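Local structure of host Factor for Q beta (Staphylococcus aureus, 1KQ1) at residues Lys16-Val22 and Lys33-Tyr39; Asp40-Val44 and Ile55-Ile60. The protein forms a hexameric ring of the bacterial Sm-like type that binds RNA and acts as a pleiotropic regulator of translation. The contacts are given in a common frame with arbitrary orientation. Numbering follows the deposited sequence.

Contact 1: residues Lys16-Val22 and Lys33-Tyr39; sequences KANQTEV and KGVIEEY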
loop_
_atom_site.group_PDB
_atom_site.type_symbol
_atom_site.label_atom_id
_atom_site.label_comp_id
_atom_site.label_asym_id
_atom_site.label_seq_id
_atom_site.Cartn_x
_atom_site.Cartn_y
_atom_site.Cartn_z
ATOM N N LYS C 16 -0.788 -16.661 -20.399
ATOM C CA LYS C 16 0.094 -16.205 -21.433
ATOM C C LYS C 16 0.063 -17.154 -22.630
ATOM O O LYS C 16 -0.106 -16.733 -23.783
ATOM C CB LYS C 16 1.530 -16.123 -20.893
ATOM C CG LYS C 16 2.549 -15.609 -21.851
ATOM C CD LYS C 16 3.937 -15.587 -21.225
ATOM C CE LYS C 16 5.027 -15.402 -22.244
ATOM N NZ LYS C 16 6.361 -15.762 -21.635
ATOM N N ALA C 17 0.243 -18.435 -22.341
ATOM C CA ALA C 17 0.337 -19.374 -23.455
ATOM C C ALA C 17 -0.927 -19.490 -24.243
ATOM O O ALA C 17 -0.869 -19.647 -25.474
ATOM C CB ALA C 17 0.738 -20.736 -22.951
ATOM N N ASN C 18 -2.056 -19.419 -23.550
ATOM C CA ASN C 18 -3.348 -19.563 -24.196
ATOM C C ASN C 18 -3.947 -18.235 -24.680
ATOM O O ASN C 18 -5.045 -18.202 -25.260
ATOM C CB ASN C 18 -4.317 -20.239 -23.251
ATOM C CG ASN C 18 -3.908 -21.660 -22.915
ATOM O OD1 ASN C 18 -4.063 -22.110 -21.784
ATOM N ND2 ASN C 18 -3.399 -22.373 -23.907
ATOM N N GLN C 19 -3.204 -17.152 -24.479
ATOM C CA GLN C 19 -3.694 -15.799 -24.868
ATOM C C GLN C 19 -5.098 -15.562 -24.327
ATOM O O GLN C 19 -5.936 -14.917 -24.979
ATOM C CB GLN C 19 -3.676 -15.629 -26.388
ATOM C CG GLN C 19 -2.244 -15.599 -26.930
ATOM C CD GLN C 19 -2.168 -15.210 -28.393
ATOM O OE1 GLN C 19 -2.322 -14.045 -28.749
ATOM N NE2 GLN C 19 -1.923 -16.191 -29.248
ATOM N N THR C 20 -5.372 -16.007 -23.109
ATOM C CA THR C 20 -6.696 -15.822 -22.614
ATOM C C THR C 20 -6.975 -14.380 -22.184
ATOM O O THR C 20 -6.108 -13.649 -21.697
ATOM C CB THR C 20 -7.099 -16.931 -21.559
ATOM O OG1 THR C 20 -7.548 -16.348 -20.338
ATOM C CG2 THR C 20 -5.968 -17.919 -21.325
ATOM N N GLU C 21 -8.179 -13.934 -22.500
ATOM C CA GLU C 21 -8.581 -12.588 -22.142
ATOM C C GLU C 21 -8.799 -12.590 -20.626
ATOM O O GLU C 21 -9.694 -13.239 -20.117
ATOM C CB GLU C 21 -9.894 -12.275 -22.870
ATOM C CG GLU C 21 -10.365 -10.841 -22.727
ATOM C CD GLU C 21 -9.645 -9.881 -23.645
ATOM O OE1 GLU C 21 -8.715 -10.312 -24.359
ATOM O OE2 GLU C 21 -10.014 -8.686 -23.658
ATOM N N VAL C 22 -7.960 -11.860 -19.898
ATOM C CA VAL C 22 -8.039 -11.802 -18.456
ATOM C C VAL C 22 -8.456 -10.387 -18.025
ATOM O O VAL C 22 -8.149 -9.424 -18.711
ATOM C CB VAL C 22 -6.621 -12.077 -17.869
ATOM C CG1 VAL C 22 -6.575 -11.831 -16.360
ATOM C CG2 VAL C 22 -6.195 -13.520 -18.214
ATOM N N LYS C 33 -9.134 -5.149 -19.041
ATOM C CA LYS C 33 -9.172 -6.512 -19.612
ATOM C C LYS C 33 -8.188 -6.585 -20.777
ATOM O O LYS C 33 -7.975 -5.610 -21.500
ATOM C CB LYS C 33 -10.588 -6.854 -20.076
ATOM C CG LYS C 33 -10.806 -8.323 -20.394
ATOM C CD LYS C 33 -12.261 -8.563 -20.793
ATOM C CE LYS C 33 -12.610 -10.048 -20.836
ATOM N NZ LYS C 33 -14.067 -10.312 -21.005
ATOM N N GLY C 34 -7.561 -7.738 -20.971
ATOM C CA GLY C 34 -6.590 -7.859 -22.042
ATOM C C GLY C 34 -5.925 -9.221 -22.027
ATOM O O GLY C 34 -6.370 -10.136 -21.322
ATOM N N VAL C 35 -4.867 -9.316 -22.812
ATOM C CA VAL C 35 -4.105 -10.548 -22.907
ATOM C C VAL C 35 -2.740 -10.312 -22.282
ATOM O O VAL C 35 -2.075 -9.303 -22.586
ATOM C CB VAL C 35 -3.880 -10.947 -24.380
ATOM C CG1 VAL C 35 -2.926 -12.135 -24.448
ATOM C CG2 VAL C 35 -5.205 -11.308 -25.025
ATOM N N ILE C 36 -2.326 -11.236 -21.414
ATOM C CA ILE C 36 -1.017 -11.132 -20.825
ATOM C C ILE C 36 -0.005 -11.604 -21.881
ATOM O O ILE C 36 0.007 -12.789 -22.308
ATOM C CB ILE C 36 -0.941 -11.960 -19.548
ATOM C CG1 ILE C 36 -1.900 -11.364 -18.514
ATOM C CG2 ILE C 36 0.503 -12.011 -19.046
ATOM C CD1 ILE C 36 -2.069 -12.195 -17.224
ATOM N N GLU C 37 0.838 -10.691 -22.317
ATOM C CA GLU C 37 1.865 -10.991 -23.306
ATOM C C GLU C 37 3.137 -11.468 -22.663
ATOM O O GLU C 37 3.818 -12.362 -23.194
ATOM C CB GLU C 37 2.173 -9.763 -24.154
ATOM C CG GLU C 37 0.987 -9.297 -24.964
ATOM C CD GLU C 37 0.451 -10.384 -25.877
ATOM O OE1 GLU C 37 1.251 -11.253 -26.289
ATOM O OE2 GLU C 37 -0.760 -10.364 -26.183
ATOM N N GLU C 38 3.494 -10.868 -21.535
ATOM C CA GLU C 38 4.687 -11.255 -20.817
ATOM C C GLU C 38 4.514 -10.788 -19.393
ATOM O O GLU C 38 3.662 -9.947 -19.121
ATOM C CB GLU C 38 5.909 -10.540 -21.392
ATOM C CG GLU C 38 6.057 -10.607 -22.884
ATOM C CD GLU C 38 7.210 -9.766 -23.365
ATOM O OE1 GLU C 38 8.340 -9.960 -22.857
ATOM O OE2 GLU C 38 6.985 -8.914 -24.252
ATOM N N TYR C 39 5.329 -11.329 -18.495
ATOM C CA TYR C 39 5.278 -10.914 -17.095
ATOM C C TYR C 39 6.567 -11.334 -16.417
ATOM O O TYR C 39 7.303 -12.197 -16.925
ATOM C CB TYR C 39 4.073 -11.578 -16.404
ATOM C CG TYR C 39 4.206 -13.085 -16.229
ATOM C CD1 TYR C 39 4.899 -13.618 -15.150
ATOM C CD2 TYR C 39 3.716 -13.973 -17.197
ATOM C CE1 TYR C 39 5.121 -14.979 -15.022
ATOM C CE2 TYR C 39 3.950 -15.362 -17.065
ATOM C CZ TYR C 39 4.645 -15.846 -15.982
ATOM O OH TYR C 39 4.858 -17.225 -15.822
HETATM O O HOH W 1 0.137 -14.188 -24.585
HETATM O O HOH W 2 6.816 -13.776 -19.516
HETATM O O HOH W 3 -3.540 -13.772 -21.094
#

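Contact 2: residues Asp40-Val44 and Ile55-Ile60; sequences DKYVV and IYKHAI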
loop_
_atom_site.group_PDB
_atom_site.type_symbol
_atom_site.label_atom_id
_atom_site.label_comp_id
_atom_site.label_asym_id
_atom_site.label_seq_id
_atom_site.Cartn_x
_atom_site.Cartn_y
_atom_site.Cartn_z
ATOM N N ASP C 40 6.879 -10.705 -15.287
ATOM C CA ASP C 40 8.032 -11.135 -14.513
ATOM C C ASP C 40 7.734 -10.851 -13.046
ATOM O O ASP C 40 6.567 -10.628 -12.692
ATOM C CB ASP C 40 9.332 -10.468 -14.990
ATOM C CG ASP C 40 9.365 -8.944 -14.791
ATOM O OD1 ASP C 40 8.563 -8.376 -13.994
ATOM O OD2 ASP C 40 10.231 -8.299 -15.434
ATOM N N LYS C 41 8.748 -10.846 -12.185
ATOM C CA LYS C 41 8.456 -10.646 -10.775
ATOM C C LYS C 41 7.855 -9.298 -10.438
ATOM O O LYS C 41 7.250 -9.169 -9.385
ATOM C CB LYS C 41 9.707 -10.824 -9.913
ATOM C CG LYS C 41 9.449 -10.536 -8.448
ATOM C CD LYS C 41 8.371 -11.454 -7.892
ATOM C CE LYS C 41 7.658 -10.805 -6.723
ATOM N NZ LYS C 41 6.516 -9.969 -7.183
ATOM N N TYR C 42 7.987 -8.322 -11.309
ATOM C CA TYR C 42 7.477 -7.005 -10.924
ATOM C C TYR C 42 6.375 -6.460 -11.780
ATOM O O TYR C 42 5.571 -5.645 -11.292
ATOM C CB TYR C 42 8.605 -5.978 -10.933
ATOM C CG TYR C 42 9.672 -6.273 -9.930
ATOM C CD1 TYR C 42 9.347 -6.462 -8.590
ATOM C CD2 TYR C 42 11.001 -6.394 -10.317
ATOM C CE1 TYR C 42 10.319 -6.771 -7.648
ATOM C CE2 TYR C 42 11.990 -6.705 -9.377
ATOM C CZ TYR C 42 11.637 -6.893 -8.045
ATOM O OH TYR C 42 12.598 -7.209 -7.103
ATOM N N VAL C 43 6.329 -6.873 -13.037
ATOM C CA VAL C 43 5.336 -6.328 -13.937
ATOM C C VAL C 43 4.611 -7.351 -14.784
ATOM O O VAL C 43 5.000 -8.511 -14.860
ATOM C CB VAL C 43 5.960 -5.268 -14.894
ATOM C CG1 VAL C 43 6.607 -4.128 -14.058
ATOM C CG2 VAL C 43 7.058 -5.905 -15.770
ATOM N N VAL C 44 3.509 -6.885 -15.358
ATOM C CA VAL C 44 2.700 -7.684 -16.256
ATOM C C VAL C 44 2.424 -6.800 -17.465
ATOM O O VAL C 44 2.018 -5.635 -17.329
ATOM C CB VAL C 44 1.368 -8.098 -15.614
ATOM C CG1 VAL C 44 0.460 -8.839 -16.671
ATOM C CG2 VAL C 44 1.593 -8.965 -14.413
ATOM N N ILE C 55 1.795 -3.045 -16.186
ATOM C CA ILE C 55 1.178 -2.983 -14.843
ATOM C C ILE C 55 2.094 -3.471 -13.770
ATOM O O ILE C 55 2.771 -4.509 -13.920
ATOM C CB ILE C 55 -0.090 -3.872 -14.841
ATOM C CG1 ILE C 55 -1.087 -3.416 -15.921
ATOM C CG2 ILE C 55 -0.738 -3.830 -13.500
ATOM C CD1 ILE C 55 -2.228 -4.491 -16.165
ATOM N N TYR C 56 2.178 -2.718 -12.676
ATOM C CA TYR C 56 2.974 -3.219 -11.578
ATOM C C TYR C 56 2.185 -4.234 -10.748
ATOM O O TYR C 56 1.029 -3.989 -10.346
ATOM C CB TYR C 56 3.450 -2.093 -10.619
ATOM C CG TYR C 56 4.602 -1.285 -11.131
ATOM C CD1 TYR C 56 5.864 -1.848 -11.280
ATOM C CD2 TYR C 56 4.414 0.049 -11.480
ATOM C CE1 TYR C 56 6.910 -1.089 -11.791
ATOM C CE2 TYR C 56 5.474 0.822 -11.975
ATOM C CZ TYR C 56 6.707 0.225 -12.128
ATOM O OH TYR C 56 7.743 0.956 -12.677
ATOM N N LYS C 57 2.811 -5.399 -10.484
ATOM C CA LYS C 57 2.119 -6.368 -9.658
ATOM C C LYS C 57 1.739 -5.797 -8.290
ATOM O O LYS C 57 0.745 -6.212 -7.679
ATOM C CB LYS C 57 2.983 -7.638 -9.454
ATOM C CG LYS C 57 2.936 -8.649 -10.592
ATOM C CD LYS C 57 3.719 -9.908 -10.162
ATOM C CE LYS C 57 3.599 -11.060 -11.175
ATOM N NZ LYS C 57 4.424 -12.296 -10.775
ATOM N N HIS C 58 2.524 -4.832 -7.780
ATOM C CA HIS C 58 2.178 -4.283 -6.483
ATOM C C HIS C 58 0.831 -3.575 -6.494
ATOM O O HIS C 58 0.237 -3.373 -5.422
ATOM C CB HIS C 58 3.295 -3.345 -5.931
ATOM C CG HIS C 58 3.563 -2.111 -6.750
ATOM N ND1 HIS C 58 4.839 -1.773 -7.156
ATOM C CD2 HIS C 58 2.757 -1.097 -7.155
ATOM C CE1 HIS C 58 4.810 -0.611 -7.787
ATOM N NE2 HIS C 58 3.558 -0.175 -7.807
ATOM N N ALA C 59 0.341 -3.215 -7.686
ATOM C CA ALA C 59 -0.950 -2.547 -7.783
ATOM C C ALA C 59 -2.099 -3.484 -8.117
ATOM O O ALA C 59 -3.261 -3.048 -8.211
ATOM C CB ALA C 59 -0.882 -1.420 -8.826
ATOM N N ILE C 60 -1.783 -4.760 -8.377
ATOM C CA ILE C 60 -2.845 -5.705 -8.712
ATOM C C ILE C 60 -3.469 -6.358 -7.508
ATOM O O ILE C 60 -2.784 -6.719 -6.534
ATOM C CB ILE C 60 -2.286 -6.810 -9.647
ATOM C CG1 ILE C 60 -1.784 -6.170 -10.944
ATOM C CG2 ILE C 60 -3.383 -7.901 -9.900
ATOM C CD1 ILE C 60 -1.026 -7.185 -11.824
HETATM O O HOH W 4 5.325 -4.749 -8.558
#

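Contact 1: residues Lys16-Val22 and Lys33-Tyr39
The end of helix 7-17 and the start of the next strand both lie along segment 33-39 of strand 31-39, and side chains and waters fill the space between. The Lys16 side chain is fully extended, with all four chi angles t. It is long enough to reach the end of the strand: Lys16 CE lies 3.4 Å from Glu37 O, and Lys16 CD lies 4.2 Å from Tyr39 CE2. Its ammonium group reaches a water, 2.9 Å from Lys16 NZ and 3.0 Å from Tyr39 N. A second water joins Lys16 O to Ile36 O, at 2.7 Å from each. A third links Thr20 O (2.6 Å) to Ile36 N (2.8 Å).

The chain turns at Gln19, whose positive phi belongs to a Schellman motif ending the helix. Past the turn, direct antiparallel pairing begins. Val22 N donates to Gly34 O at 2.7 Å, and Gly34 N to Val22 O at 2.9 Å. The t rotamer of Val35 sets its CG2 3.7 Å from Gln19 O. Ile36, in the m,t rotamer, brings CD1 to 4.4 Å from Val22 CG2.

This is where the N-terminal helix joins the Sm-type sheet. Phe15 of the helix packs on Val22 and Ile36, and the Tyr39 hydroxyl is hydrogen-bonded to Glu13. Strand 43-48 borders strand 31-39 on its other edge, while Val22 also touches Tyr63 of strand 60-65.

Contact 2: residues Asp40-Val44 and Ile55-Ile60
Lys57 sends its long side chain back under the loop that precedes its partner strand, and is largely buried there. Beyond chi1 the chain is extended, so CG passes 4.1 Å from Val44 CG2 and CD lies 3.7 Å from Lys41 O. Lys57 NZ makes a weak hydrogen bond to Asp40 O at 3.3 Å, and it also bonds to Gln8 of the same chain.

The loop is held by Asp40. Its OD1 accepts from Tyr42 N (2.7 Å), an Asx turn, and from Val43 N (2.9 Å). Tyr42 O faces the other segment and accepts from Lys57 N at 2.9 Å. A water bridges Tyr42 O and His58 N, 2.9 Å from each.

Regular antiparallel pairing follows. Val44 N donates to Ile55 O at 2.9 Å and Ile55 N to Val44 O at 2.8 Å. Val43 and Tyr56 form the adjacent non-hydrogen-bonded pair, with Val43 CG1 3.7 Å from Tyr56 CD1. These pairs lie at the open end of the hairpin of strands 43-48 and 51-56. Segment 55-60 belongs to Sm2, the last two strands of the Sm fold and their turn, which in Sm-like rings lies near the central pore, where RNA is usually bound.

The 3-10 turn 57-59 leads into strand 60-65. Ile60 CD1 comes within 4.1 Å of Val44 CG2, on the side of the sheet where Val44 also meets Ile36. Ile55 pairs with a strand of a second subunit, so the sheet continues across the interface. The Tyr56 hydroxyl hydrogen-bonds to Gln8 and Tyr63 of that subunit, and His58 NE2 to its Ile60 O.

The two contacts follow each other along the chain: contact 1 closes at Tyr39 and contact 2 opens at Asp40. Their centres are 14 Å apart, on opposite sides of the chain's centre. Both belong to one antiparallel sheet, in which strands 31-39 and 43-48 are neighbours. They touch directly there, with Ile36 CG1 3.9 Å from Val44 CG1 and Tyr39 CB 4.1 Å from Val44 CG2. Contact 1 ties the N-terminal helix and the first hairpin together. Contact 2 ties the second hairpin to the turn before the last strand and borders neighbouring subunits. The shared sheet thus connects the helix to the interfaces that build the hexamer.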